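Local structure of PUM-HD domain-containing protein (Caenorhabditis elegans, 7CGF) at residues A[109-114]-A[139-144]; A[77-82]-A[116-121]; A[134-139]-A[168-173]. The protein binds RNA carrying a PUF-binding element through its Pumilio homology domain and is probably a regulator that recognises 3' untranslated regions of mRNAs. The protein carries 2 engineered substitutions. All coordinates share one frame; numbering follows the deposited sequence.

Interaction 1 of 3, residues A[109-114]-A[139-144]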
# COMPACT_ATOMS: atom_id res chain seq x y z
N ARG A 109 -22.08 12.93 -1.64
CA ARG A 109 -20.91 13.46 -2.33
C ARG A 109 -19.66 12.61 -2.11
O ARG A 109 -18.55 13.08 -2.42
CB ARG A 109 -20.65 14.90 -1.89
CG ARG A 109 -21.75 15.85 -2.33
CD ARG A 109 -21.30 17.29 -2.34
NE ARG A 109 -22.36 18.14 -2.86
CZ ARG A 109 -22.32 19.47 -2.93
NH1 ARG A 109 -21.24 20.13 -2.51
NH2 ARG A 109 -23.35 20.13 -3.43
N VAL A 110 -19.80 11.40 -1.58
CA VAL A 110 -18.67 10.48 -1.46
C VAL A 110 -17.95 10.33 -2.79
O VAL A 110 -16.71 10.30 -2.81
CB VAL A 110 -19.11 9.12 -0.89
CG1 VAL A 110 -18.11 8.02 -1.22
CG2 VAL A 110 -19.30 9.21 0.63
N PRO A 111 -18.64 10.24 -3.94
CA PRO A 111 -17.90 10.09 -5.20
C PRO A 111 -16.98 11.26 -5.52
O PRO A 111 -16.00 11.08 -6.26
CB PRO A 111 -19.02 9.93 -6.24
CG PRO A 111 -20.13 9.30 -5.48
CD PRO A 111 -20.08 10.06 -4.16
N GLU A 112 -17.26 12.46 -4.99
CA GLU A 112 -16.34 13.58 -5.13
C GLU A 112 -15.28 13.60 -4.03
O GLU A 112 -14.10 13.86 -4.30
CB GLU A 112 -17.12 14.91 -5.12
CG GLU A 112 -18.27 14.97 -6.12
CD GLU A 112 -19.32 16.05 -5.79
OE1 GLU A 112 -18.97 17.07 -5.15
OE2 GLU A 112 -20.49 15.88 -6.19
N TYR A 113 -15.70 13.34 -2.78
CA TYR A 113 -14.79 13.39 -1.64
C TYR A 113 -13.62 12.42 -1.80
O TYR A 113 -12.52 12.68 -1.31
CB TYR A 113 -15.54 13.08 -0.34
CG TYR A 113 -16.63 14.08 0.02
CD1 TYR A 113 -16.55 15.42 -0.37
CD2 TYR A 113 -17.75 13.68 0.74
CE1 TYR A 113 -17.56 16.34 -0.04
CE2 TYR A 113 -18.77 14.60 1.08
CZ TYR A 113 -18.66 15.91 0.69
OH TYR A 113 -19.68 16.80 1.01
N ALA A 114 -13.84 11.30 -2.50
CA ALA A 114 -12.78 10.30 -2.58
C ALA A 114 -11.53 10.84 -3.27
O ALA A 114 -10.41 10.37 -3.00
CB ALA A 114 -13.30 9.06 -3.30
N LEU A 139 -19.14 2.24 0.23
CA LEU A 139 -18.61 1.60 -0.97
C LEU A 139 -19.61 1.65 -2.12
O LEU A 139 -19.22 1.72 -3.29
CB LEU A 139 -18.24 0.14 -0.68
CG LEU A 139 -17.03 -0.06 0.22
CD1 LEU A 139 -16.68 -1.54 0.34
CD2 LEU A 139 -15.87 0.74 -0.32
N SER A 140 -20.91 1.62 -1.80
CA SER A 140 -21.93 1.69 -2.84
C SER A 140 -21.83 2.97 -3.66
O SER A 140 -22.23 3.00 -4.83
CB SER A 140 -23.33 1.54 -2.22
OG SER A 140 -23.77 2.79 -1.70
N GLN A 141 -21.28 4.03 -3.06
CA GLN A 141 -21.01 5.27 -3.79
C GLN A 141 -19.67 5.21 -4.52
O GLN A 141 -19.55 5.69 -5.65
CB GLN A 141 -21.04 6.45 -2.83
CG GLN A 141 -22.45 6.86 -2.45
CD GLN A 141 -23.11 7.66 -3.56
OE1 GLN A 141 -23.39 7.14 -4.63
NE2 GLN A 141 -23.33 8.95 -3.31
N ILE A 142 -18.64 4.64 -3.87
CA ILE A 142 -17.35 4.44 -4.52
C ILE A 142 -17.51 3.64 -5.81
O ILE A 142 -16.76 3.84 -6.77
CB ILE A 142 -16.37 3.76 -3.52
CG1 ILE A 142 -16.06 4.70 -2.36
CG2 ILE A 142 -15.09 3.33 -4.20
CD1 ILE A 142 -15.33 5.96 -2.76
N ARG A 143 -18.53 2.77 -5.85
CA ARG A 143 -18.83 1.97 -7.04
C ARG A 143 -18.90 2.82 -8.30
O ARG A 143 -18.46 2.40 -9.38
CB ARG A 143 -20.16 1.25 -6.82
CG ARG A 143 -20.12 -0.26 -6.87
CD ARG A 143 -21.50 -0.84 -6.58
NE ARG A 143 -21.41 -1.88 -5.56
CZ ARG A 143 -21.19 -3.16 -5.84
NH1 ARG A 143 -21.11 -4.05 -4.86
NH2 ARG A 143 -21.06 -3.54 -7.10
N HIS A 144 -19.46 4.03 -8.17
CA HIS A 144 -19.72 4.87 -9.33
C HIS A 144 -18.46 5.46 -9.94
O HIS A 144 -18.51 5.93 -11.09
CB HIS A 144 -20.67 6.00 -8.95
CG HIS A 144 -21.97 5.51 -8.40
ND1 HIS A 144 -22.51 5.98 -7.23
CD2 HIS A 144 -22.83 4.57 -8.87
CE1 HIS A 144 -23.65 5.36 -7.00
NE2 HIS A 144 -23.86 4.49 -7.97

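Interaction 2 of 3, residues A[77-82]-A[116-121]. With nucleotides of chain B.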
# COMPACT_ATOMS: atom_id res chain seq x y z
N LEU A 77 -16.90 21.27 5.72
CA LEU A 77 -15.82 20.90 6.62
C LEU A 77 -14.98 19.75 6.10
O LEU A 77 -13.80 19.65 6.46
CB LEU A 77 -16.37 20.53 8.00
CG LEU A 77 -17.05 21.66 8.78
CD1 LEU A 77 -17.66 21.10 10.05
CD2 LEU A 77 -16.06 22.78 9.09
N VAL A 78 -15.56 18.83 5.31
CA VAL A 78 -14.84 17.58 5.06
C VAL A 78 -13.58 17.80 4.23
O VAL A 78 -12.58 17.11 4.43
CB VAL A 78 -15.72 16.49 4.42
CG1 VAL A 78 -16.72 15.96 5.43
CG2 VAL A 78 -16.40 16.99 3.14
N ASP A 79 -13.60 18.73 3.27
CA ASP A 79 -12.39 19.03 2.51
C ASP A 79 -11.75 20.34 2.96
O ASP A 79 -11.17 21.06 2.13
CB ASP A 79 -12.64 19.05 1.00
CG ASP A 79 -11.35 18.81 0.21
OD1 ASP A 79 -10.55 17.98 0.67
OD2 ASP A 79 -11.11 19.46 -0.84
N ASP A 80 -11.83 20.66 4.24
CA ASP A 80 -11.11 21.81 4.77
C ASP A 80 -9.86 21.37 5.51
O ASP A 80 -9.87 20.37 6.24
CB ASP A 80 -11.99 22.63 5.71
CG ASP A 80 -11.27 23.85 6.22
OD1 ASP A 80 -11.11 24.81 5.44
OD2 ASP A 80 -10.84 23.84 7.38
N ILE A 81 -8.80 22.15 5.34
CA ILE A 81 -7.47 21.85 5.87
C ILE A 81 -7.50 21.61 7.38
O ILE A 81 -6.76 20.78 7.91
CB ILE A 81 -6.49 22.98 5.50
CG1 ILE A 81 -5.07 22.68 6.02
CG2 ILE A 81 -7.00 24.35 6.01
CD1 ILE A 81 -4.03 23.70 5.56
N PHE A 82 -8.34 22.36 8.11
CA PHE A 82 -8.50 22.20 9.56
C PHE A 82 -9.82 21.55 9.95
O PHE A 82 -9.86 20.84 10.96
CB PHE A 82 -8.39 23.57 10.25
CG PHE A 82 -7.11 24.28 9.93
CD1 PHE A 82 -5.89 23.62 10.07
CD2 PHE A 82 -7.13 25.58 9.44
CE1 PHE A 82 -4.70 24.24 9.75
CE2 PHE A 82 -5.95 26.22 9.13
CZ PHE A 82 -4.73 25.57 9.27
N GLN A 116 -10.50 14.09 -3.14
CA GLN A 116 -10.05 15.32 -2.50
C GLN A 116 -9.06 15.03 -1.38
O GLN A 116 -9.21 14.04 -0.65
CB GLN A 116 -11.26 16.10 -1.99
CG GLN A 116 -12.15 16.54 -3.16
CD GLN A 116 -13.50 17.08 -2.75
OE1 GLN A 116 -13.84 17.13 -1.57
NE2 GLN A 116 -14.30 17.46 -3.73
N MET A 117 -8.05 15.90 -1.22
CA MET A 117 -6.94 15.50 -0.36
C MET A 117 -7.32 15.53 1.11
O MET A 117 -6.80 14.72 1.88
CB MET A 117 -5.70 16.36 -0.60
CG MET A 117 -5.84 17.81 -0.25
SD MET A 117 -4.20 18.61 -0.49
CE MET A 117 -4.69 20.33 -0.36
N TYR A 118 -8.21 16.43 1.53
CA TYR A 118 -8.63 16.37 2.93
C TYR A 118 -9.84 15.47 3.14
O TYR A 118 -9.85 14.66 4.08
CB TYR A 118 -8.93 17.79 3.45
CG TYR A 118 -7.78 18.75 3.28
CD1 TYR A 118 -6.51 18.47 3.78
CD2 TYR A 118 -7.97 19.97 2.63
CE1 TYR A 118 -5.45 19.36 3.61
CE2 TYR A 118 -6.91 20.86 2.45
CZ TYR A 118 -5.67 20.56 2.95
OH TYR A 118 -4.62 21.45 2.79
N ALA A 119 -10.84 15.54 2.26
CA ALA A 119 -12.04 14.73 2.44
C ALA A 119 -11.76 13.24 2.34
O ALA A 119 -12.42 12.43 3.00
CB ALA A 119 -13.10 15.15 1.41
N CYS A 120 -10.76 12.84 1.54
CA CYS A 120 -10.47 11.41 1.47
C CYS A 120 -9.95 10.87 2.80
O CYS A 120 -10.07 9.66 3.05
CB CYS A 120 -9.47 11.12 0.33
SG CYS A 120 -7.75 11.36 0.74
N ARG A 121 -9.38 11.72 3.65
CA ARG A 121 -8.96 11.28 4.98
C ARG A 121 -10.16 11.03 5.88
O ARG A 121 -10.12 10.13 6.73
CB ARG A 121 -8.02 12.31 5.62
CG ARG A 121 -6.89 12.83 4.71
CD ARG A 121 -6.07 11.68 4.09
NE ARG A 121 -5.19 11.01 5.05
CZ ARG A 121 -3.91 11.33 5.26
NH1 ARG A 121 -3.18 10.65 6.13
NH2 ARG A 121 -3.35 12.33 4.58
P A B 6 2.34 10.34 -2.53
OP1 A B 6 2.04 11.32 -3.59
OP2 A B 6 3.54 10.44 -1.67
O5' A B 6 1.08 10.30 -1.54
C5' A B 6 1.06 11.11 -0.38
C4' A B 6 -0.11 12.07 -0.39
O4' A B 6 -1.35 11.34 -0.58
C3' A B 6 -0.31 12.84 0.90
O3' A B 6 0.49 14.00 0.92
C2' A B 6 -1.81 13.13 0.93
O2' A B 6 -2.10 14.32 0.20
C1' A B 6 -2.39 11.93 0.17
N9 A B 6 -2.97 10.89 1.05
C8 A B 6 -4.29 10.47 1.03
N7 A B 6 -4.55 9.51 1.90
C5 A B 6 -3.32 9.30 2.54
C6 A B 6 -2.92 8.42 3.57
N6 A B 6 -3.75 7.55 4.15
N1 A B 6 -1.64 8.45 3.98
C2 A B 6 -0.80 9.32 3.40
N3 A B 6 -1.05 10.19 2.43
C4 A B 6 -2.34 10.13 2.02
P U B 7 1.13 14.50 2.28
OP1 U B 7 2.08 15.60 1.96
OP2 U B 7 1.56 13.33 3.09
O5' U B 7 -0.12 15.09 3.06
C5' U B 7 0.03 15.55 4.38
C4' U B 7 -1.09 16.48 4.71
O4' U B 7 -2.31 15.73 4.91
C3' U B 7 -0.93 17.29 5.98
O3' U B 7 -0.15 18.45 5.72
C2' U B 7 -2.37 17.61 6.40
O2' U B 7 -2.75 18.88 5.88
C1' U B 7 -3.19 16.50 5.70
N1 U B 7 -3.97 15.59 6.58
C2 U B 7 -5.26 15.96 6.86
O2 U B 7 -5.71 17.02 6.47
N3 U B 7 -5.99 15.08 7.64
C4 U B 7 -5.53 13.88 8.13
O4 U B 7 -6.28 13.17 8.81
C5 U B 7 -4.19 13.55 7.77
C6 U B 7 -3.46 14.39 7.02
P A B 8 0.81 19.06 6.84
OP1 A B 8 1.77 19.99 6.20
OP2 A B 8 1.20 17.93 7.74
O5' A B 8 -0.16 19.95 7.73
C5' A B 8 -0.71 21.16 7.24
C4' A B 8 -1.09 22.06 8.38
O4' A B 8 -2.12 21.40 9.19
C3' A B 8 0.05 22.38 9.35
O3' A B 8 -0.14 23.71 9.83
C2' A B 8 -0.20 21.41 10.49
O2' A B 8 0.38 21.78 11.73
C1' A B 8 -1.73 21.41 10.54
N9 A B 8 -2.34 20.27 11.22
C8 A B 8 -1.96 18.96 11.15
N7 A B 8 -2.69 18.16 11.90
C5 A B 8 -3.63 19.01 12.49
C6 A B 8 -4.68 18.81 13.39
N6 A B 8 -5.05 17.62 13.89
N1 A B 8 -5.39 19.89 13.78
C2 A B 8 -5.07 21.10 13.31
N3 A B 8 -4.10 21.41 12.46
C4 A B 8 -3.41 20.32 12.08

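Interaction 3 of 3, residues A[134-139]-A[168-173]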
# COMPACT_ATOMS: atom_id res chain seq x y z
N LEU A 134 -22.50 0.27 7.39
CA LEU A 134 -22.14 1.61 6.98
C LEU A 134 -20.97 1.61 6.00
O LEU A 134 -20.92 2.44 5.09
CB LEU A 134 -21.82 2.46 8.21
CG LEU A 134 -23.02 2.72 9.12
CD1 LEU A 134 -22.62 3.58 10.30
CD2 LEU A 134 -24.14 3.38 8.34
N GLN A 135 -20.01 0.70 6.19
CA GLN A 135 -18.95 0.55 5.19
C GLN A 135 -19.53 0.25 3.82
O GLN A 135 -19.13 0.85 2.81
CB GLN A 135 -17.99 -0.56 5.60
CG GLN A 135 -17.13 -0.29 6.81
CD GLN A 135 -16.32 -1.53 7.18
OE1 GLN A 135 -16.85 -2.65 7.17
NE2 GLN A 135 -15.04 -1.35 7.47
N ILE A 136 -20.46 -0.70 3.75
CA ILE A 136 -21.06 -1.07 2.47
C ILE A 136 -21.77 0.12 1.84
O ILE A 136 -21.75 0.30 0.62
CB ILE A 136 -22.02 -2.26 2.68
CG1 ILE A 136 -21.25 -3.51 3.09
CG2 ILE A 136 -22.82 -2.53 1.42
CD1 ILE A 136 -22.15 -4.65 3.54
N LYS A 137 -22.42 0.95 2.67
CA LYS A 137 -23.09 2.13 2.16
C LYS A 137 -22.11 3.09 1.50
O LYS A 137 -22.37 3.61 0.41
CB LYS A 137 -23.86 2.81 3.31
CG LYS A 137 -24.77 3.93 2.87
CD LYS A 137 -25.66 4.44 4.00
CE LYS A 137 -26.38 5.70 3.57
NZ LYS A 137 -27.24 6.29 4.63
N ILE A 138 -20.95 3.31 2.13
CA ILE A 138 -19.92 4.15 1.53
C ILE A 138 -19.42 3.54 0.22
O ILE A 138 -19.27 4.24 -0.79
CB ILE A 138 -18.77 4.39 2.53
CG1 ILE A 138 -19.27 5.28 3.67
CG2 ILE A 138 -17.57 5.02 1.83
CD1 ILE A 138 -18.19 5.59 4.68
N LEU A 139 -19.14 2.24 0.23
CA LEU A 139 -18.61 1.60 -0.97
C LEU A 139 -19.61 1.65 -2.12
O LEU A 139 -19.22 1.72 -3.29
CB LEU A 139 -18.24 0.14 -0.68
CG LEU A 139 -17.03 -0.06 0.22
CD1 LEU A 139 -16.68 -1.54 0.34
CD2 LEU A 139 -15.87 0.74 -0.32
N PRO A 168 -14.03 -9.57 2.22
CA PRO A 168 -13.76 -9.73 0.78
C PRO A 168 -14.98 -9.76 -0.12
O PRO A 168 -14.95 -9.19 -1.22
CB PRO A 168 -13.01 -11.07 0.73
CG PRO A 168 -12.32 -11.15 2.05
CD PRO A 168 -13.21 -10.48 3.05
N GLN A 169 -16.07 -10.41 0.30
CA GLN A 169 -17.23 -10.49 -0.59
C GLN A 169 -17.76 -9.12 -0.96
O GLN A 169 -18.36 -8.96 -2.03
CB GLN A 169 -18.34 -11.33 0.05
CG GLN A 169 -18.97 -10.70 1.28
CD GLN A 169 -20.14 -11.50 1.81
OE1 GLN A 169 -20.04 -12.11 2.88
NE2 GLN A 169 -21.25 -11.50 1.09
N TYR A 170 -17.53 -8.10 -0.13
CA TYR A 170 -18.06 -6.77 -0.38
C TYR A 170 -17.09 -5.88 -1.16
O TYR A 170 -17.43 -4.73 -1.43
CB TYR A 170 -18.46 -6.10 0.94
CG TYR A 170 -19.49 -6.91 1.70
CD1 TYR A 170 -20.76 -7.12 1.19
CD2 TYR A 170 -19.17 -7.48 2.93
CE1 TYR A 170 -21.70 -7.88 1.88
CE2 TYR A 170 -20.10 -8.24 3.63
CZ TYR A 170 -21.36 -8.43 3.10
OH TYR A 170 -22.29 -9.18 3.78
N VAL A 171 -15.91 -6.37 -1.52
CA VAL A 171 -15.04 -5.65 -2.45
C VAL A 171 -14.92 -6.38 -3.78
O VAL A 171 -14.02 -6.08 -4.57
CB VAL A 171 -13.65 -5.37 -1.85
CG1 VAL A 171 -13.78 -4.48 -0.62
CG2 VAL A 171 -12.92 -6.68 -1.51
N GLN A 172 -15.79 -7.37 -4.03
CA GLN A 172 -15.79 -8.02 -5.34
C GLN A 172 -15.89 -7.00 -6.47
O GLN A 172 -15.26 -7.19 -7.52
CB GLN A 172 -16.94 -9.03 -5.42
CG GLN A 172 -16.91 -9.86 -6.69
CD GLN A 172 -15.68 -10.72 -6.80
OE1 GLN A 172 -15.30 -11.41 -5.86
NE2 GLN A 172 -15.05 -10.69 -7.96
N PHE A 173 -16.63 -5.90 -6.27
CA PHE A 173 -16.76 -4.91 -7.34
C PHE A 173 -15.43 -4.26 -7.67
O PHE A 173 -15.23 -3.80 -8.80
CB PHE A 173 -17.81 -3.85 -6.98
CG PHE A 173 -17.33 -2.79 -6.02
CD1 PHE A 173 -17.40 -2.98 -4.65
CD2 PHE A 173 -16.86 -1.58 -6.50
CE1 PHE A 173 -16.96 -1.99 -3.77
CE2 PHE A 173 -16.42 -0.58 -5.63
CZ PHE A 173 -16.48 -0.79 -4.27

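Interaction 1 of 3, residues A[109-114]-A[139-144]
In the alpha-helical solenoid of the Pumilio homology domain, the short helix 110-113 packs against helix 132-142, with Val-110, Pro-111 and Ala-114 meeting Gln-141 and Ile-142. The backbones come close: the CA atoms of Pro-111 and Ile-142 are 5.7 Å apart, a spacing consistent with the compact side chains on the first helix. Val-110 directs its CG1 methyl, anti to its own backbone N, at two neighbours. It lies 3.7 Å from CB of Gln-141 and 3.8 Å from CD1 of Ile-142, whose side chain crosses that of the valine at about a right angle. The chi2 torsion of Ile-142 (-64°) turns CD1 toward helix 110-113, where CB of Ala-114 sits 3.7 Å from the same methyl. Alanine suits this position because a single methyl is enough to reach the isoleucine. Val-110 and Ala-114 also touch Leu-123 of helix 119-129, and Ile-142 touches Val-158 of helix 155-165.

Gln-141 makes the polar side of the contact. The bend at chi2 (-78°) brings its CD to the proline ring, 3.9 Å from CG of Pro-111, and NE2 stands 3.5 Å from CD of the same proline. This NE2 donates a hydrogen bond to the carbonyl O of Ile-107, just upstream of the short helix, so it packs on the proline and is still satisfied as a donor. A proline fits here, since it presents a rigid hydrocarbon surface at the start of a helix, where its missing N-H costs little. Its CG also approaches His-144, lying near the plane of the imidazole at its edge, 4.4 Å from ND1.

Interaction 2 of 3, residues A[77-82]-A[116-121]
The RNA-binding surface of the Pumilio repeats frames this contact, in which Asp-79 and Ile-81 meet the turn carrying Tyr-118 and Ala-119, beside U7 and A8 of chain B. Asp-79 ties the segments together: with CG anti to its backbone N, OD1 accepts two backbone hydrogen bonds, both of 2.9 Å. Ala-119 N comes on the anti side, 20° out of the carboxylate plane, at an N-H...O angle of 152°; Tyr-118 N lies nearly in line with the C-O bond, more bent at 133°. An aspartate suits the spot, because its short carboxylate can receive both amides at once, and nearness to the start of helix 119-129 would probably favour its negative charge. CB of Gln-116 packs against the same OD1.

Tyr-118 lies beside Ile-81, pointing the same way. CA of Ile-81 sits over the centre of the phenol ring in a CH-pi contact, 3.6 Å from the centroid, and CG of Met-117 covers the centre of the opposite face. Ile-81 CB is 3.6 Å from CZ, while CD1 of the tyrosine comes 3.2 Å from O2 of U7 of chain B. An alanine at Tyr-118 removes the ring that Ile-81 and Met-117 flank, and would probably open a gap between them and beside U7. Three residues further on, Arg-121 lies with its guanidinium between the bases of A6 and U7 of chain B, a base-stacking role taken by arginine or aromatic residues in Pumilio repeats: CZ is 3.4 Å from C5 of either base, on opposite faces.

Val-78 touches Val-87 and Tyr-118 touches Asn-84, both of helix 83-89. Tyr-113 of helix 110-113 touches both Val-78 and Ala-119, linking helices 74-78 and 119-129.

Interaction 3 of 3, residues A[134-139]-A[168-173]
Helix 132-142 runs past the turn that leads into helix 172-178, the CA atoms of Ile-136 and Tyr-170 lying 7.0 Å apart and those of Leu-139 and Val-171 8.2 Å. No hydrogen bond crosses the gap; side chains fill it. Ile-136 reaches out with its terminal methyl, since chi2 of 170° extends the chain, and CD1 stands over the centre of the Tyr-170 ring, 3.7 Å from the centroid, in a CH-pi contact. On the opposite face CG of Gln-169 covers the same centre, which holds the ring between two aliphatic groups. A tyrosine suits this partly exposed place: its face offers an apolar surface to the isoleucine.

One helical turn along from Ile-136, Leu-139 lies deeper. Its CD1 methyl reaches toward the backbone O of Tyr-170 (3.7 Å) and, less closely, CG1 of Val-171 (4.2 Å). Phe-173 meets the leucine at about a right angle, with CE1 4.0 Å from CB of Leu-139. The edge of the phenyl ring takes the carbonyl O of Tyr-170 near its plane.

The nearest atoms of the contact and the bound RNA are about 14 Å apart. Such apolar packing of helix 132-142 on the entry to helix 172-178, between neighbouring parts of the chain, is characteristic of the Pumilio alpha-solenoid.

All three contacts lie in the N-terminal half of one Pumilio homology domain. Interactions 1 and 3 share helix 132-142 and the residue Leu-139, and their centres are about 11 Å apart; the centre of interaction 2 lies about 14 Å from that of interaction 1 and about 22 Å from that of interaction 3, which it does not touch. Along the chain, interaction 2 closes before interaction 3 opens, while interaction 1 interleaves with both. Interaction 1 bridges the other two by direct touches: its segment 109-114 packs on both segments of interaction 2, and Arg-143 packs on Phe-173. Together they probably form a chain of contacts from the RNA-contacting segment 116-121 toward the outer helices.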